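Local coordinates for poly(ADP-ribose) glycohydrolase (Thermomonospora curvata, PDB 3SIH), which probably hydrolyses the glycosidic bonds between the ADP-ribose units of poly(ADP-ribose), breaking the polymer down to ADP-ribose, at residues V51-L56 with A200-A205; P129-F134 with H146-P151; C91-S96 with H109-G114. All coordinates share one frame; numbering follows the deposited sequence.

Contact 3 lies nearest the middle of the chain, its centre about 6 Å from the chain centre, against about 13 Å for contact 2 and about 16 Å for contact 1. Contacts 2 and 3 each bring a helix against a strand of the same mixed sheet, whereas contact 1 pairs two helices towards the outside. The chemistry differs: contact 1 is aliphatic and partly buried, contact 2 buried and mostly aromatic, contact 3 polar and only partly buried despite its central place. They also meet one another. Leu147 CD1 of contact 2 packs 3.7 Å from Val203 CA of contact 1, and Tyr132 CE1 of contact 2 lies 3.6 Å from Ser96 O of contact 3.

Contact 1 (V51-L56 with A200-A205); sequences VLLEGL and AAKVLA
Lys202, whose CG lies 4.3 Å from Leu53 CD2, sends its NZ to two acceptors: a salt bridge to Asp145 OD2 and a hydrogen bond to Pro46 O, at the start of the helix that carries Leu53. The chain beyond CB is fully extended, and it brushes Leu49 and Ala50 on its way. The ammonium group thus ties helix 189-209 to the first turn of helix 46-54, while the apolar contact lies near the other end of that helix.

There Leu53 does most of the work. Its CG is turned roughly opposite the backbone N (chi1 -151°), which sends both methyl groups across to the alanines. CD1 sits 3.8 Å from Ala205 CB and 3.7 Å from Ala201 O, a carbonyl already used by the helical bond from Ala205 N. CD2 takes the other alanine, 3.9 Å from Ala201 CB. Ala201 and Ala205 are one turn apart on the same side of their helix, and with only methyl groups there the backbones come close: Leu53 and Ala205 have their CA atoms 5.8 Å apart.

In this macro-domain fold, helix 189-209 packs on the central sheet through Val203, which touches Leu173 and Ser175 of strand 163-175; helix 46-54 lies on its outer side. Phe246 also touches Leu53, and Leu239 of helix 229-240 reaches Ala201. Leu52 adds a looser contact, its CB 4.3 Å from Ala205 CB. Beyond it the helix ends: Gly55 N still bonds to Val51 O at 2.9 Å, but Gly55 leaves helical geometry and the chain there is poorly ordered.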
loop_
_atom_site.group_PDB
_atom_site.type_symbol
_atom_site.label_atom_id
_atom_site.label_comp_id
_atom_site.label_asym_id
_atom_site.label_seq_id
_atom_site.Cartn_x
_atom_site.Cartn_y
_atom_site.Cartn_z
ATOM N N VAL A 51 -17.186 9.715 -5.694
ATOM C CA VAL A 51 -17.490 10.014 -7.089
ATOM C C VAL A 51 -16.812 9.027 -8.035
ATOM O O VAL A 51 -17.448 8.509 -8.956
ATOM C CB VAL A 51 -17.103 11.458 -7.466
ATOM C CG1 VAL A 51 -17.028 11.615 -8.978
ATOM C CG2 VAL A 51 -18.093 12.442 -6.867
ATOM N N LEU A 52 -15.528 8.761 -7.804
ATOM C CA LEU A 52 -14.792 7.783 -8.607
ATOM C C LEU A 52 -15.470 6.416 -8.535
ATOM O O LEU A 52 -15.326 5.593 -9.438
ATOM C CB LEU A 52 -13.341 7.660 -8.133
ATOM C CG LEU A 52 -12.406 8.840 -8.393
ATOM C CD1 LEU A 52 -10.977 8.469 -8.010
ATOM C CD2 LEU A 52 -12.474 9.259 -9.852
ATOM N N LEU A 53 -16.201 6.190 -7.447
ATOM C CA LEU A 53 -16.939 4.953 -7.235
ATOM C C LEU A 53 -18.304 5.000 -7.923
ATOM O O LEU A 53 -18.803 3.978 -8.401
ATOM C CB LEU A 53 -17.114 4.713 -5.736
ATOM C CG LEU A 53 -17.226 3.277 -5.227
ATOM C CD1 LEU A 53 -16.119 2.399 -5.803
ATOM C CD2 LEU A 53 -17.185 3.276 -3.706
ATOM N N GLU A 54 -18.913 6.184 -7.962
ATOM C CA GLU A 54 -20.202 6.364 -8.639
ATOM C C GLU A 54 -20.022 6.466 -10.147
ATOM O O GLU A 54 -20.995 6.477 -10.900
ATOM C CB GLU A 54 -20.950 7.593 -8.104
ATOM C CG GLU A 54 -21.662 7.349 -6.788
ATOM C CD GLU A 54 -22.575 6.140 -6.841
ATOM O OE1 GLU A 54 -22.490 5.292 -5.929
ATOM O OE2 GLU A 54 -23.368 6.038 -7.799
ATOM N N GLY A 55 -18.767 6.557 -10.576
ATOM C CA GLY A 55 -18.423 6.406 -11.975
ATOM C C GLY A 55 -18.016 4.960 -12.165
ATOM O O GLY A 55 -17.042 4.657 -12.854
ATOM N N LEU A 56 -18.775 4.071 -11.532
ATOM C CA LEU A 56 -18.450 2.649 -11.479
ATOM C C LEU A 56 -18.176 2.069 -12.864
ATOM O O LEU A 56 -18.556 2.650 -13.881
ATOM C CB LEU A 56 -19.574 1.869 -10.785
ATOM C CG LEU A 56 -19.213 0.505 -10.186
ATOM C CD1 LEU A 56 -18.170 0.655 -9.085
ATOM C CD2 LEU A 56 -20.452 -0.205 -9.657
ATOM N N ALA A 200 -11.949 0.106 1.216
ATOM C CA ALA A 200 -11.289 -0.739 0.217
ATOM C C ALA A 200 -11.866 -0.487 -1.172
ATOM O O ALA A 200 -11.128 -0.489 -2.163
ATOM C CB ALA A 200 -11.405 -2.205 0.578
ATOM N N ALA A 201 -13.171 -0.249 -1.256
ATOM C CA ALA A 201 -13.754 0.051 -2.560
ATOM C C ALA A 201 -13.148 1.319 -3.155
ATOM O O ALA A 201 -12.860 1.370 -4.349
ATOM C CB ALA A 201 -15.270 0.160 -2.482
ATOM N N LYS A 202 -12.922 2.334 -2.316
ATOM C CA LYS A 202 -12.332 3.585 -2.777
ATOM C C LYS A 202 -10.853 3.414 -3.185
ATOM O O LYS A 202 -10.395 4.037 -4.152
ATOM C CB LYS A 202 -12.515 4.686 -1.726
ATOM C CG LYS A 202 -13.988 5.071 -1.548
ATOM C CD LYS A 202 -14.218 6.066 -0.422
ATOM C CE LYS A 202 -15.696 6.460 -0.376
ATOM N NZ LYS A 202 -15.956 7.477 0.679
ATOM N N VAL A 203 -10.122 2.550 -2.474
ATOM C CA VAL A 203 -8.745 2.226 -2.853
ATOM C C VAL A 203 -8.746 1.622 -4.255
ATOM O O VAL A 203 -7.988 2.051 -5.128
ATOM C CB VAL A 203 -8.106 1.209 -1.885
ATOM C CG1 VAL A 203 -6.787 0.683 -2.444
ATOM C CG2 VAL A 203 -7.887 1.834 -0.483
ATOM N N LEU A 204 -9.601 0.627 -4.465
ATOM C CA LEU A 204 -9.691 -0.034 -5.759
ATOM C C LEU A 204 -10.136 0.943 -6.846
ATOM O O LEU A 204 -9.631 0.893 -7.963
ATOM C CB LEU A 204 -10.652 -1.223 -5.690
ATOM C CG LEU A 204 -10.192 -2.415 -4.844
ATOM C CD1 LEU A 204 -11.125 -3.613 -4.945
ATOM C CD2 LEU A 204 -8.802 -2.824 -5.244
ATOM N N ALA A 205 -11.084 1.822 -6.520
ATOM C CA ALA A 205 -11.545 2.842 -7.467
ATOM C C ALA A 205 -10.402 3.770 -7.878
ATOM O O ALA A 205 -10.252 4.098 -9.056
ATOM C CB ALA A 205 -12.714 3.650 -6.869
#

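Contact 2 (P129-F134 with H146-P151); sequences PQFYAF and HLIYSP
Phe131 presents a face to Ile148 and an edge to His146, and these two approaches set the contact. The CD1 methyl of Ile148 stands over the ring, 3.9 Å from its centroid and 25° off the normal, a CH-pi contact displaced towards the CG side, where the closest approach is 3.5 Å from Ile148 CD1 to Phe131 CG. At the rim, His146 O lies in the plane of the ring, 3.6 Å from Phe131 CE1, and His146 CB runs past Phe131 CD1 at 3.8 Å. The first torsion of Phe131 turns CG away from the backbone N (chi1 171°), which brings the ring to the strand.

Tyr132 comes from another side of the same methyl, its OH 4.1 Å from Ile148 CD1, the two side chains crossing at about a right angle. Three residues after Phe131, Phe134 points toward His146, just before the strand, and lays a face against its imidazole; the planes are inclined by 46° and the centroids 4.4 Å apart, an oblique pair. Replacing Phe134 by an alanine is likely to leave the imidazole without its aromatic neighbour and a gap at its side.

Helix 129-138 runs nearly antiparallel to strand 147-157 (axes 9.5 Å apart), returning to the sheet after a short connection. Leu43 of the neighbouring strand 42-44 also touches Phe131 and His146, and Leu125 of helix 121-125 touches Ile148. Leu147 and Ile148 make backbone bonds to Tyr44 and Thr174 in adjoining strands. The contact between helix and sheet is itself made of ring and methyl packing, so its attraction is probably largely dispersive.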
loop_
_atom_site.group_PDB
_atom_site.type_symbol
_atom_site.label_atom_id
_atom_site.label_comp_id
_atom_site.label_asym_id
_atom_site.label_seq_id
_atom_site.Cartn_x
_atom_site.Cartn_y
_atom_site.Cartn_z
ATOM N N PRO A 129 0.857 17.112 4.042
ATOM C CA PRO A 129 0.577 17.272 5.472
ATOM C C PRO A 129 -0.911 17.311 5.782
ATOM O O PRO A 129 -1.298 16.991 6.906
ATOM C CB PRO A 129 1.235 18.621 5.813
ATOM C CG PRO A 129 1.422 19.322 4.501
ATOM C CD PRO A 129 1.658 18.220 3.497
ATOM N N GLN A 130 -1.739 17.695 4.815
ATOM C CA GLN A 130 -3.176 17.788 5.071
ATOM C C GLN A 130 -3.794 16.459 5.492
ATOM O O GLN A 130 -4.754 16.422 6.269
ATOM C CB GLN A 130 -3.929 18.342 3.864
ATOM C CG GLN A 130 -3.745 19.823 3.637
ATOM C CD GLN A 130 -4.629 20.347 2.523
ATOM O OE1 GLN A 130 -5.856 20.322 2.623
ATOM N NE2 GLN A 130 -4.008 20.822 1.448
ATOM N N PHE A 131 -3.267 15.364 4.959
ATOM C CA PHE A 131 -3.772 14.033 5.278
ATOM C C PHE A 131 -3.549 13.733 6.758
ATOM O O PHE A 131 -4.465 13.312 7.479
ATOM C CB PHE A 131 -3.052 13.028 4.371
ATOM C CG PHE A 131 -3.298 11.578 4.704
ATOM C CD1 PHE A 131 -4.293 10.856 4.050
ATOM C CD2 PHE A 131 -2.501 10.924 5.629
ATOM C CE1 PHE A 131 -4.486 9.502 4.322
ATOM C CE2 PHE A 131 -2.693 9.586 5.915
ATOM C CZ PHE A 131 -3.690 8.865 5.248
ATOM N N TYR A 132 -2.326 13.993 7.211
ATOM C CA TYR A 132 -1.938 13.697 8.579
ATOM C C TYR A 132 -2.581 14.643 9.590
ATOM O O TYR A 132 -3.072 14.193 10.617
ATOM C CB TYR A 132 -0.407 13.637 8.691
ATOM C CG TYR A 132 0.118 12.567 7.762
ATOM C CD1 TYR A 132 0.004 11.229 8.109
ATOM C CD2 TYR A 132 0.637 12.885 6.512
ATOM C CE1 TYR A 132 0.434 10.229 7.261
ATOM C CE2 TYR A 132 1.081 11.882 5.650
ATOM C CZ TYR A 132 0.960 10.557 6.032
ATOM O OH TYR A 132 1.363 9.539 5.184
ATOM N N ALA A 133 -2.638 15.928 9.262
ATOM C CA ALA A 133 -3.282 16.899 10.149
ATOM C C ALA A 133 -4.767 16.602 10.324
ATOM O O ALA A 133 -5.320 16.774 11.419
ATOM C CB ALA A 133 -3.084 18.311 9.642
ATOM N N PHE A 134 -5.417 16.154 9.250
ATOM C CA PHE A 134 -6.838 15.834 9.336
ATOM C C PHE A 134 -7.062 14.797 10.424
ATOM O O PHE A 134 -7.931 14.948 11.274
ATOM C CB PHE A 134 -7.397 15.308 8.004
ATOM C CG PHE A 134 -8.850 14.908 8.092
ATOM C CD1 PHE A 134 -9.204 13.611 8.420
ATOM C CD2 PHE A 134 -9.861 15.846 7.910
ATOM C CE1 PHE A 134 -10.537 13.242 8.531
ATOM C CE2 PHE A 134 -11.199 15.484 8.019
ATOM C CZ PHE A 134 -11.535 14.186 8.334
ATOM N N HIS A 146 -9.867 9.247 3.341
ATOM C CA HIS A 146 -8.810 9.970 2.618
ATOM C C HIS A 146 -7.756 9.008 2.069
ATOM O O HIS A 146 -7.354 8.061 2.736
ATOM C CB HIS A 146 -8.103 10.974 3.530
ATOM C CG HIS A 146 -8.916 12.184 3.866
ATOM N ND1 HIS A 146 -8.793 13.376 3.193
ATOM C CD2 HIS A 146 -9.845 12.386 4.830
ATOM C CE1 HIS A 146 -9.623 14.267 3.719
ATOM N NE2 HIS A 146 -10.271 13.690 4.713
ATOM N N LEU A 147 -7.280 9.273 0.858
ATOM C CA LEU A 147 -6.249 8.427 0.263
ATOM C C LEU A 147 -5.198 9.293 -0.410
ATOM O O LEU A 147 -5.518 10.310 -1.029
ATOM C CB LEU A 147 -6.914 7.503 -0.765
ATOM C CG LEU A 147 -6.086 6.552 -1.617
ATOM C CD1 LEU A 147 -6.960 5.342 -1.939
ATOM C CD2 LEU A 147 -5.634 7.258 -2.873
ATOM N N ILE A 148 -3.932 8.916 -0.260
ATOM C CA ILE A 148 -2.871 9.587 -1.006
ATOM C C ILE A 148 -2.442 8.690 -2.166
ATOM O O ILE A 148 -2.166 7.503 -1.974
ATOM C CB ILE A 148 -1.642 9.909 -0.128
ATOM C CG1 ILE A 148 -2.006 10.888 1.002
ATOM C CG2 ILE A 148 -0.505 10.473 -0.999
ATOM C CD1 ILE A 148 -0.966 10.941 2.124
ATOM N N TYR A 149 -2.460 9.251 -3.371
ATOM C CA TYR A 149 -2.011 8.539 -4.561
ATOM C C TYR A 149 -0.620 9.047 -4.927
ATOM O O TYR A 149 -0.422 10.250 -5.153
ATOM C CB TYR A 149 -2.991 8.730 -5.726
ATOM C CG TYR A 149 -2.473 8.105 -7.010
ATOM C CD1 TYR A 149 -2.446 6.724 -7.172
ATOM C CD2 TYR A 149 -1.999 8.900 -8.039
ATOM C CE1 TYR A 149 -1.958 6.144 -8.352
ATOM C CE2 TYR A 149 -1.515 8.339 -9.213
ATOM C CZ TYR A 149 -1.491 6.966 -9.351
ATOM O OH TYR A 149 -1.006 6.427 -10.528
ATOM N N SER A 150 0.330 8.119 -4.990
ATOM C CA SER A 150 1.728 8.448 -5.286
ATOM C C SER A 150 2.209 7.699 -6.537
ATOM O O SER A 150 2.535 6.520 -6.460
ATOM C CB SER A 150 2.631 8.059 -4.106
ATOM O OG SER A 150 2.182 8.647 -2.883
ATOM N N PRO A 151 2.271 8.393 -7.679
ATOM C CA PRO A 151 2.619 7.723 -8.942
ATOM C C PRO A 151 4.120 7.593 -9.161
ATOM O O PRO A 151 4.865 8.492 -8.816
ATOM C CB PRO A 151 2.017 8.655 -9.992
ATOM C CG PRO A 151 2.131 10.041 -9.367
ATOM C CD PRO A 151 1.960 9.825 -7.871
#

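Contact 3 (C91-S96 with H109-G114); sequences CLNFAS and HAQEEG
Glu112 holds Asn93 and the turn after it, at Ser96, with its two carboxylate oxygens, and this is the firm part of the contact. Ser96 N gives OE1 a nearly straight bond of 2.7 Å (166°), on the syn side but tilted out of the carboxylate plane. Asn93 ND2 reaches OE2 at 3.2 Å (173°), with OE2 lying in the amide plane of Asn93 but met from well above the carboxylate plane; the same ND2 also bonds Thr174 OG1. A water shared with Ser96 O donates to OE2 at 2.7 Å, and Gly101 N is a further donor, so OE2 is gripped by three partners. The Glu112 chain is extended, CG anti to the backbone N (chi1 175°), which carries the carboxylate along to Ser96.

Gln111, Glu112 and Glu113 form the QEE end of the family signature GGG-X6-8-QEE, and Gly101 belongs to its glycine end; as in other PARGs, this loop and helix start probably line the ADP-ribose site.

The water-mediated side lies at Phe94, the centre of an inverse gamma turn. A water bridges the backbones, donating to Phe94 O at 2.8 Å and accepting from Glu112 N at 3.0 Å.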
loop_
_atom_site.group_PDB
_atom_site.type_symbol
_atom_site.label_atom_id
_atom_site.label_comp_id
_atom_site.label_asym_id
_atom_site.label_seq_id
_atom_site.Cartn_x
_atom_site.Cartn_y
_atom_site.Cartn_z
ATOM N N CYS A 91 0.477 -0.549 -5.462
ATOM C CA CYS A 91 0.570 -1.234 -4.186
ATOM C C CYS A 91 -0.153 -0.480 -3.081
ATOM O O CYS A 91 0.050 0.721 -2.914
ATOM C CB CYS A 91 2.026 -1.339 -3.742
ATOM S SG CYS A 91 3.135 -2.224 -4.878
ATOM N N LEU A 92 -0.930 -1.201 -2.284
ATOM C CA LEU A 92 -1.559 -0.621 -1.103
ATOM C C LEU A 92 -0.554 -0.516 0.054
ATOM O O LEU A 92 0.054 -1.511 0.461
ATOM C CB LEU A 92 -2.763 -1.477 -0.709
ATOM C CG LEU A 92 -3.463 -1.095 0.594
ATOM C CD1 LEU A 92 -4.013 0.330 0.534
ATOM C CD2 LEU A 92 -4.581 -2.081 0.863
ATOM N N ASN A 93 -0.382 0.702 0.562
ATOM C CA ASN A 93 0.429 0.975 1.741
ATOM C C ASN A 93 -0.495 0.910 2.945
ATOM O O ASN A 93 -1.486 1.642 2.991
ATOM C CB ASN A 93 1.031 2.378 1.605
ATOM C CG ASN A 93 1.679 2.869 2.888
ATOM O OD1 ASN A 93 2.072 2.080 3.751
ATOM N ND2 ASN A 93 1.812 4.188 3.006
ATOM N N PHE A 94 -0.187 0.017 3.892
ATOM C CA PHE A 94 -1.012 -0.132 5.102
ATOM C C PHE A 94 -0.657 1.023 6.031
ATOM O O PHE A 94 0.148 0.877 6.962
ATOM C CB PHE A 94 -0.752 -1.481 5.781
ATOM C CG PHE A 94 -0.909 -2.685 4.866
ATOM C CD1 PHE A 94 -1.556 -2.585 3.635
ATOM C CD2 PHE A 94 -0.433 -3.931 5.268
ATOM C CE1 PHE A 94 -1.693 -3.703 2.818
ATOM C CE2 PHE A 94 -0.565 -5.044 4.456
ATOM C CZ PHE A 94 -1.197 -4.932 3.235
ATOM N N ALA A 95 -1.260 2.173 5.747
ATOM C CA ALA A 95 -0.755 3.456 6.215
ATOM C C ALA A 95 -1.046 3.747 7.670
ATOM O O ALA A 95 -2.094 3.366 8.209
ATOM C CB ALA A 95 -1.333 4.570 5.381
ATOM N N SER A 96 -0.106 4.444 8.295
ATOM C CA SER A 96 -0.388 5.189 9.507
ATOM C C SER A 96 -1.257 6.375 9.124
ATOM O O SER A 96 -1.017 7.009 8.098
ATOM C CB SER A 96 0.914 5.706 10.116
ATOM O OG SER A 96 0.644 6.623 11.175
ATOM N N HIS A 109 9.127 -1.905 12.767
ATOM C CA HIS A 109 9.086 -3.005 11.817
ATOM C C HIS A 109 7.645 -3.392 11.482
ATOM O O HIS A 109 6.962 -4.046 12.271
ATOM C CB HIS A 109 9.854 -4.201 12.386
ATOM C CG HIS A 109 9.919 -5.378 11.465
ATOM N ND1 HIS A 109 10.382 -5.286 10.171
ATOM C CD2 HIS A 109 9.598 -6.680 11.658
ATOM C CE1 HIS A 109 10.332 -6.477 9.600
ATOM N NE2 HIS A 109 9.860 -7.340 10.482
ATOM N N ALA A 110 7.186 -2.957 10.312
ATOM C CA ALA A 110 5.859 -3.310 9.803
ATOM C C ALA A 110 5.816 -2.937 8.331
ATOM O O ALA A 110 6.801 -2.410 7.800
ATOM C CB ALA A 110 4.766 -2.591 10.579
ATOM N N GLN A 111 4.705 -3.193 7.640
ATOM C CA GLN A 111 4.803 -3.032 6.175
ATOM C C GLN A 111 5.059 -1.609 5.657
ATOM O O GLN A 111 5.911 -1.436 4.787
ATOM C CB GLN A 111 3.786 -3.863 5.336
ATOM C CG GLN A 111 2.396 -3.312 5.051
ATOM C CD GLN A 111 2.260 -2.442 3.778
ATOM O OE1 GLN A 111 2.159 -2.923 2.600
ATOM N NE2 GLN A 111 2.200 -1.156 4.009
ATOM N N GLU A 112 4.373 -0.602 6.190
ATOM C CA GLU A 112 4.639 0.772 5.763
ATOM C C GLU A 112 6.103 1.152 5.945
ATOM O O GLU A 112 6.712 1.748 5.058
ATOM C CB GLU A 112 3.751 1.798 6.480
ATOM C CG GLU A 112 4.146 3.234 6.112
ATOM C CD GLU A 112 3.131 4.290 6.494
ATOM O OE1 GLU A 112 2.486 4.152 7.551
ATOM O OE2 GLU A 112 3.019 5.286 5.741
ATOM N N GLU A 113 6.663 0.827 7.106
ATOM C CA GLU A 113 8.069 1.111 7.352
ATOM C C GLU A 113 8.990 0.437 6.333
ATOM O O GLU A 113 9.964 1.038 5.880
ATOM C CB GLU A 113 8.439 0.719 8.777
ATOM C CG GLU A 113 7.799 1.629 9.825
ATOM C CD GLU A 113 6.416 1.187 10.278
ATOM O OE1 GLU A 113 5.863 0.218 9.716
ATOM O OE2 GLU A 113 5.876 1.822 11.215
ATOM N N GLY A 114 8.686 -0.799 5.962
ATOM C CA GLY A 114 9.462 -1.469 4.926
ATOM C C GLY A 114 9.383 -0.705 3.612
ATOM O O GLY A 114 10.387 -0.516 2.925
HETATM O O HOH W 1 2.012 -0.913 8.041
HETATM O O HOH W 2 1.019 7.142 6.049
#